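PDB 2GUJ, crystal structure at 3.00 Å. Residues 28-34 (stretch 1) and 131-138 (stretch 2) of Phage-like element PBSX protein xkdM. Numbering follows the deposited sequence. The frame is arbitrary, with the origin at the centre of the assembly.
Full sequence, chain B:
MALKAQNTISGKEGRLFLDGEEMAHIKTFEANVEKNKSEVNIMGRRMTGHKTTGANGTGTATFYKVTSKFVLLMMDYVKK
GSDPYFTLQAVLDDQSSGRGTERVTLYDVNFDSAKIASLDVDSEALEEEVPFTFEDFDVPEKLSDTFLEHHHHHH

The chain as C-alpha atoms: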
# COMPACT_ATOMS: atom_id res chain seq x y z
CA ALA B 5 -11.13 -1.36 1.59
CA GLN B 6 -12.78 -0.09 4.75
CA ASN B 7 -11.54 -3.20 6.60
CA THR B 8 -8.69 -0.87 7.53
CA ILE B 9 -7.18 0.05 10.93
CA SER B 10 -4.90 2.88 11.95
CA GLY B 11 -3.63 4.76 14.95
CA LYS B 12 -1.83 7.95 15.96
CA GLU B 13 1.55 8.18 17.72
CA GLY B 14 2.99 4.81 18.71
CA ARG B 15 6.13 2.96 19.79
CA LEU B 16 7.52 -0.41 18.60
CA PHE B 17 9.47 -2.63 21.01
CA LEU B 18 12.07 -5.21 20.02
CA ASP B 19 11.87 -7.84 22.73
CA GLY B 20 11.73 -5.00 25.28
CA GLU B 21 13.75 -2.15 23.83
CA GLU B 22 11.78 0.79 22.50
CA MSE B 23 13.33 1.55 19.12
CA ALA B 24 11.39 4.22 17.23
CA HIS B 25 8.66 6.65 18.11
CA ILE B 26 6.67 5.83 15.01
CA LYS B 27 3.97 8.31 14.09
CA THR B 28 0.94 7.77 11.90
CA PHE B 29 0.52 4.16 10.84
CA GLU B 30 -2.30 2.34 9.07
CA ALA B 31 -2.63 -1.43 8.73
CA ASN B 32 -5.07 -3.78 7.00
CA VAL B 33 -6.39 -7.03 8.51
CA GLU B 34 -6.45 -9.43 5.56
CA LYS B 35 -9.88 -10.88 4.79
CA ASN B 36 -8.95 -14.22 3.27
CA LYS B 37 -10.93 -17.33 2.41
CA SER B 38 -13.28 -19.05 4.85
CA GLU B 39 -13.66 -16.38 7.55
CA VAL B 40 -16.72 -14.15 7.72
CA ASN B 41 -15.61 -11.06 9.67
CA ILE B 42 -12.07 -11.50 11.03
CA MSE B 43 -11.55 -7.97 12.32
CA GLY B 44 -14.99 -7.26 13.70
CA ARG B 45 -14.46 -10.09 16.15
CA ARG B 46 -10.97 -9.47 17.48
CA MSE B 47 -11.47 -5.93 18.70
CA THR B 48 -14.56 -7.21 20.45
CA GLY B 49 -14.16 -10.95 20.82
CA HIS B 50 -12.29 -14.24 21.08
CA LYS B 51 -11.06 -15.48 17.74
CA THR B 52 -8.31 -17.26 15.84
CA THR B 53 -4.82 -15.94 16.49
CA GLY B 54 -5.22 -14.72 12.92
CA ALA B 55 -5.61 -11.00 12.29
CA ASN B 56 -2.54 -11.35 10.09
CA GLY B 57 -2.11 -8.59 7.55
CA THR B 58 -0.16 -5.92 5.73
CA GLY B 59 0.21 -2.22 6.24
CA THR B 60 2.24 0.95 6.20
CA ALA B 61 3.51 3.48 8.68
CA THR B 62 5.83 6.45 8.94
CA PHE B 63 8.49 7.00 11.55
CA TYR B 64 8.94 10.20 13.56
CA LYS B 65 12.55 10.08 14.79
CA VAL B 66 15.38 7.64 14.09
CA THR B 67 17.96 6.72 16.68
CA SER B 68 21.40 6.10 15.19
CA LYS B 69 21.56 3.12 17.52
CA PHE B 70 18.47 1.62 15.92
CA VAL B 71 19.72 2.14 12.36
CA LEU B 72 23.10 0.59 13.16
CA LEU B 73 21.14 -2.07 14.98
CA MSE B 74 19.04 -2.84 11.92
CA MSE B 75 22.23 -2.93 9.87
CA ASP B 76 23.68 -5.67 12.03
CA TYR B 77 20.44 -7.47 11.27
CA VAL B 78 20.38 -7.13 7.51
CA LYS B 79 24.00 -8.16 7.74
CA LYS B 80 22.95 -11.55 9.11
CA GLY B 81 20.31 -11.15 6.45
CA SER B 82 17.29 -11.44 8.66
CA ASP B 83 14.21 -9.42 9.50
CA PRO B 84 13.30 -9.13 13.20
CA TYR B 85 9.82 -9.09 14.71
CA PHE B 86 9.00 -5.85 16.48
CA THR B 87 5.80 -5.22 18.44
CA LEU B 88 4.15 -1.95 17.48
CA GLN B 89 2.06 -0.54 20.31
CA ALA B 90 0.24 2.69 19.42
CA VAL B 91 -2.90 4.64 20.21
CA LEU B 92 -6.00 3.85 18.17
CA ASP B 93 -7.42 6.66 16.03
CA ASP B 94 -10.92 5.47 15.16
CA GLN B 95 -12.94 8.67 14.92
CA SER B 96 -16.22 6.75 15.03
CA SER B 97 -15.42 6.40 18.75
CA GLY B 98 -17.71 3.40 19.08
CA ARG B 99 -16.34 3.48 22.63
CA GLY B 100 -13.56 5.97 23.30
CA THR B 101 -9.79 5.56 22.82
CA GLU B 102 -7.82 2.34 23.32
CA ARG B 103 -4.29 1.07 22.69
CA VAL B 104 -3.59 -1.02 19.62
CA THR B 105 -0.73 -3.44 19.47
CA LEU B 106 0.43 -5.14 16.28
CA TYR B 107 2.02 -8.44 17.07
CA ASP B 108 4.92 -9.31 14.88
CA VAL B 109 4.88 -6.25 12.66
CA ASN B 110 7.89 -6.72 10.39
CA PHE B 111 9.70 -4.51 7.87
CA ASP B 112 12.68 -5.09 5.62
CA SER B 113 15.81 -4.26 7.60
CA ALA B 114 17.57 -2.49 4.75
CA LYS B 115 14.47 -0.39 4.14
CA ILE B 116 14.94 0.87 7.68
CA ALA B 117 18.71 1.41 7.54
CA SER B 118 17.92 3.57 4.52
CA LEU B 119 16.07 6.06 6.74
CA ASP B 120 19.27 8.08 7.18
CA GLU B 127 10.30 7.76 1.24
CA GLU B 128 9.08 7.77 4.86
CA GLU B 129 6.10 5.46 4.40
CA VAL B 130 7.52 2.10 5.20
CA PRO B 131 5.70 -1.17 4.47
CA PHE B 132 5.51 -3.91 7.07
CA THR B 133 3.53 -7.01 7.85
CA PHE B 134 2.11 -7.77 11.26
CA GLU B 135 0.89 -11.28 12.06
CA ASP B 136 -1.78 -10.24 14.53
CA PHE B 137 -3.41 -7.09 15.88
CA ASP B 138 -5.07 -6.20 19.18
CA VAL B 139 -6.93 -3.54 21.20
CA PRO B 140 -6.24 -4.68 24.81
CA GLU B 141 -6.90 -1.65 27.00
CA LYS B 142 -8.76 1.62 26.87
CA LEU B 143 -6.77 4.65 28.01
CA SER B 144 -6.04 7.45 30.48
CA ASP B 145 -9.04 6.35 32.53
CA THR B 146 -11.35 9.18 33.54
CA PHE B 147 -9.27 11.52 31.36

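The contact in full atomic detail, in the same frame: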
# COMPACT_ATOMS: atom_id res chain seq x y z
N THR B 28 2.05 8.35 12.62
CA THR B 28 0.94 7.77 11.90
C THR B 28 1.29 6.43 11.27
O THR B 28 2.36 6.26 10.68
CB THR B 28 0.46 8.71 10.80
OG1 THR B 28 -0.52 8.04 10.00
CG2 THR B 28 1.64 9.12 9.91
N PHE B 29 0.37 5.49 11.40
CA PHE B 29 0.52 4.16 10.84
C PHE B 29 -0.88 3.69 10.50
O PHE B 29 -1.84 4.08 11.16
CB PHE B 29 1.19 3.23 11.86
CG PHE B 29 0.22 2.44 12.68
CD1 PHE B 29 -0.33 1.28 12.18
CD2 PHE B 29 -0.17 2.89 13.94
CE1 PHE B 29 -1.28 0.57 12.91
CE2 PHE B 29 -1.12 2.19 14.68
CZ PHE B 29 -1.68 1.03 14.17
N GLU B 30 -1.00 2.86 9.47
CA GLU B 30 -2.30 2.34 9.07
C GLU B 30 -2.15 0.94 8.49
O GLU B 30 -1.54 0.75 7.44
CB GLU B 30 -2.94 3.26 8.04
CG GLU B 30 -4.31 2.80 7.55
CD GLU B 30 -4.81 3.60 6.35
OE1 GLU B 30 -4.18 3.50 5.26
OE2 GLU B 30 -5.82 4.33 6.48
N ALA B 31 -2.73 -0.05 9.17
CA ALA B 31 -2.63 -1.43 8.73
C ALA B 31 -3.87 -1.89 7.99
O ALA B 31 -4.75 -1.09 7.70
CB ALA B 31 -2.36 -2.35 9.91
N ASN B 32 -3.95 -3.19 7.74
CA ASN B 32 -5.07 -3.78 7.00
C ASN B 32 -5.32 -5.26 7.29
O ASN B 32 -4.78 -6.12 6.59
CB ASN B 32 -4.81 -3.65 5.50
CG ASN B 32 -5.25 -2.33 4.94
OD1 ASN B 32 -6.45 -2.04 4.91
ND2 ASN B 32 -4.30 -1.53 4.48
N VAL B 33 -6.15 -5.60 8.28
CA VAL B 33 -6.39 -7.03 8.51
C VAL B 33 -6.82 -7.68 7.20
O VAL B 33 -7.75 -7.23 6.55
CB VAL B 33 -7.48 -7.27 9.55
CG1 VAL B 33 -6.89 -7.23 10.94
CG2 VAL B 33 -8.58 -6.23 9.41
N GLU B 34 -6.12 -8.74 6.80
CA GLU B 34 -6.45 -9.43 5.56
C GLU B 34 -7.67 -10.31 5.72
O GLU B 34 -7.72 -11.14 6.62
CB GLU B 34 -5.30 -10.30 5.09
CG GLU B 34 -5.66 -11.14 3.88
CD GLU B 34 -4.78 -12.35 3.74
OE1 GLU B 34 -4.92 -13.28 4.57
OE2 GLU B 34 -3.94 -12.37 2.81
N PRO B 131 6.62 -0.02 4.46
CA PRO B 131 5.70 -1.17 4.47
C PRO B 131 6.10 -2.11 5.58
O PRO B 131 7.23 -2.07 6.05
CB PRO B 131 5.92 -1.79 3.09
CG PRO B 131 6.41 -0.61 2.24
CD PRO B 131 7.38 0.04 3.20
N PHE B 132 5.18 -2.96 6.02
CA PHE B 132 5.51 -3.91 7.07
C PHE B 132 4.40 -4.91 7.14
O PHE B 132 3.34 -4.68 6.58
CB PHE B 132 5.68 -3.18 8.41
CG PHE B 132 4.40 -2.69 9.01
CD1 PHE B 132 3.47 -3.59 9.54
CD2 PHE B 132 4.11 -1.33 9.06
CE1 PHE B 132 2.28 -3.15 10.10
CE2 PHE B 132 2.91 -0.88 9.63
CZ PHE B 132 1.99 -1.79 10.15
N THR B 133 4.61 -6.04 7.81
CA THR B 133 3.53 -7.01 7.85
C THR B 133 3.38 -7.67 9.20
O THR B 133 4.13 -8.59 9.55
CB THR B 133 3.70 -8.11 6.79
OG1 THR B 133 4.77 -8.98 7.17
CG2 THR B 133 4.00 -7.50 5.43
N PHE B 134 2.38 -7.22 9.94
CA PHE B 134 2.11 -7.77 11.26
C PHE B 134 1.46 -9.13 11.09
O PHE B 134 0.96 -9.43 10.02
CB PHE B 134 1.17 -6.84 12.03
CG PHE B 134 -0.16 -6.65 11.37
CD1 PHE B 134 -0.28 -5.85 10.23
CD2 PHE B 134 -1.29 -7.25 11.89
CE1 PHE B 134 -1.51 -5.66 9.63
CE2 PHE B 134 -2.52 -7.07 11.31
CZ PHE B 134 -2.63 -6.27 10.17
N GLU B 135 1.48 -9.95 12.13
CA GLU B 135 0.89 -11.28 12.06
C GLU B 135 -0.33 -11.37 12.96
O GLU B 135 -0.97 -12.42 13.04
CB GLU B 135 1.90 -12.35 12.47
CG GLU B 135 2.40 -13.21 11.33
CD GLU B 135 2.92 -12.39 10.17
OE1 GLU B 135 2.08 -11.97 9.33
OE2 GLU B 135 4.15 -12.16 10.09
N ASP B 136 -0.63 -10.28 13.65
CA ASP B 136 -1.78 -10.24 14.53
C ASP B 136 -1.91 -8.84 15.11
O ASP B 136 -0.90 -8.16 15.32
CB ASP B 136 -1.63 -11.26 15.66
CG ASP B 136 -2.87 -11.37 16.49
OD1 ASP B 136 -3.47 -10.31 16.75
OD2 ASP B 136 -3.25 -12.48 16.90
N PHE B 137 -3.14 -8.41 15.36
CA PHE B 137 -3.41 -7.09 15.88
C PHE B 137 -4.23 -7.21 17.16
O PHE B 137 -4.76 -8.27 17.43
CB PHE B 137 -4.15 -6.28 14.83
CG PHE B 137 -5.62 -6.18 15.06
CD1 PHE B 137 -6.14 -5.11 15.77
CD2 PHE B 137 -6.49 -7.13 14.54
CE1 PHE B 137 -7.51 -4.97 15.95
CE2 PHE B 137 -7.86 -7.00 14.72
CZ PHE B 137 -8.37 -5.92 15.43
N ASP B 138 -4.36 -6.12 17.91
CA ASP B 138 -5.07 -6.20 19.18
C ASP B 138 -5.45 -4.82 19.76
O ASP B 138 -4.79 -3.82 19.50
CB ASP B 138 -4.17 -6.94 20.18
CG ASP B 138 -4.90 -7.40 21.41
OD1 ASP B 138 -5.69 -6.61 21.97
OD2 ASP B 138 -4.66 -8.56 21.83

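The side-chain contacts between strand 28-33 and residues 131-138 are all apolar, and no hydrogen bond crosses; the backbones stay apart, with Ala31 CA 8.3 Å from Phe134 CA and Val33 CA 7.9 Å from Phe137 CA. Side chains fill that gap, burying 251 Å² in total. Pro131 lies out of reach. Phe132 starts sideways (chi1 p), but its long side chain brings the ring tip nearer, so that CZ lies 4.4 Å from Phe29 CD1 and also 4.4 Å from Ala31 CB; Phe29 CD1 meets the edge of the Phe132 ring. Thr133 makes no contact. Phe134, with CB toward stretch 1 and chi1 p, has the largest covered area. Phe134 CE1 comes within 3.4 Å of Ala31 CB, the closest of the side-chain contacts, made by a methyl carbon that is the whole of the alanine side chain, while the ring edge meets the strand backbone, Phe134 CE1 lying 4.0 Å from Asn32 N and Phe134 CZ 4.1 Å from Val33 N. Glu135 and Asp136 take no part; Asp136 points away, and its OD2 is hydrogen-bonded elsewhere in the structure. Phe137 turns back toward the strand, its CD2 3.6 Å from Val33 CG1. That same methyl, Val33 CG1, lies 4.4 Å from Phe134 CE2, so one branched side chain touches two buried rings. Asp138 is again beyond reach.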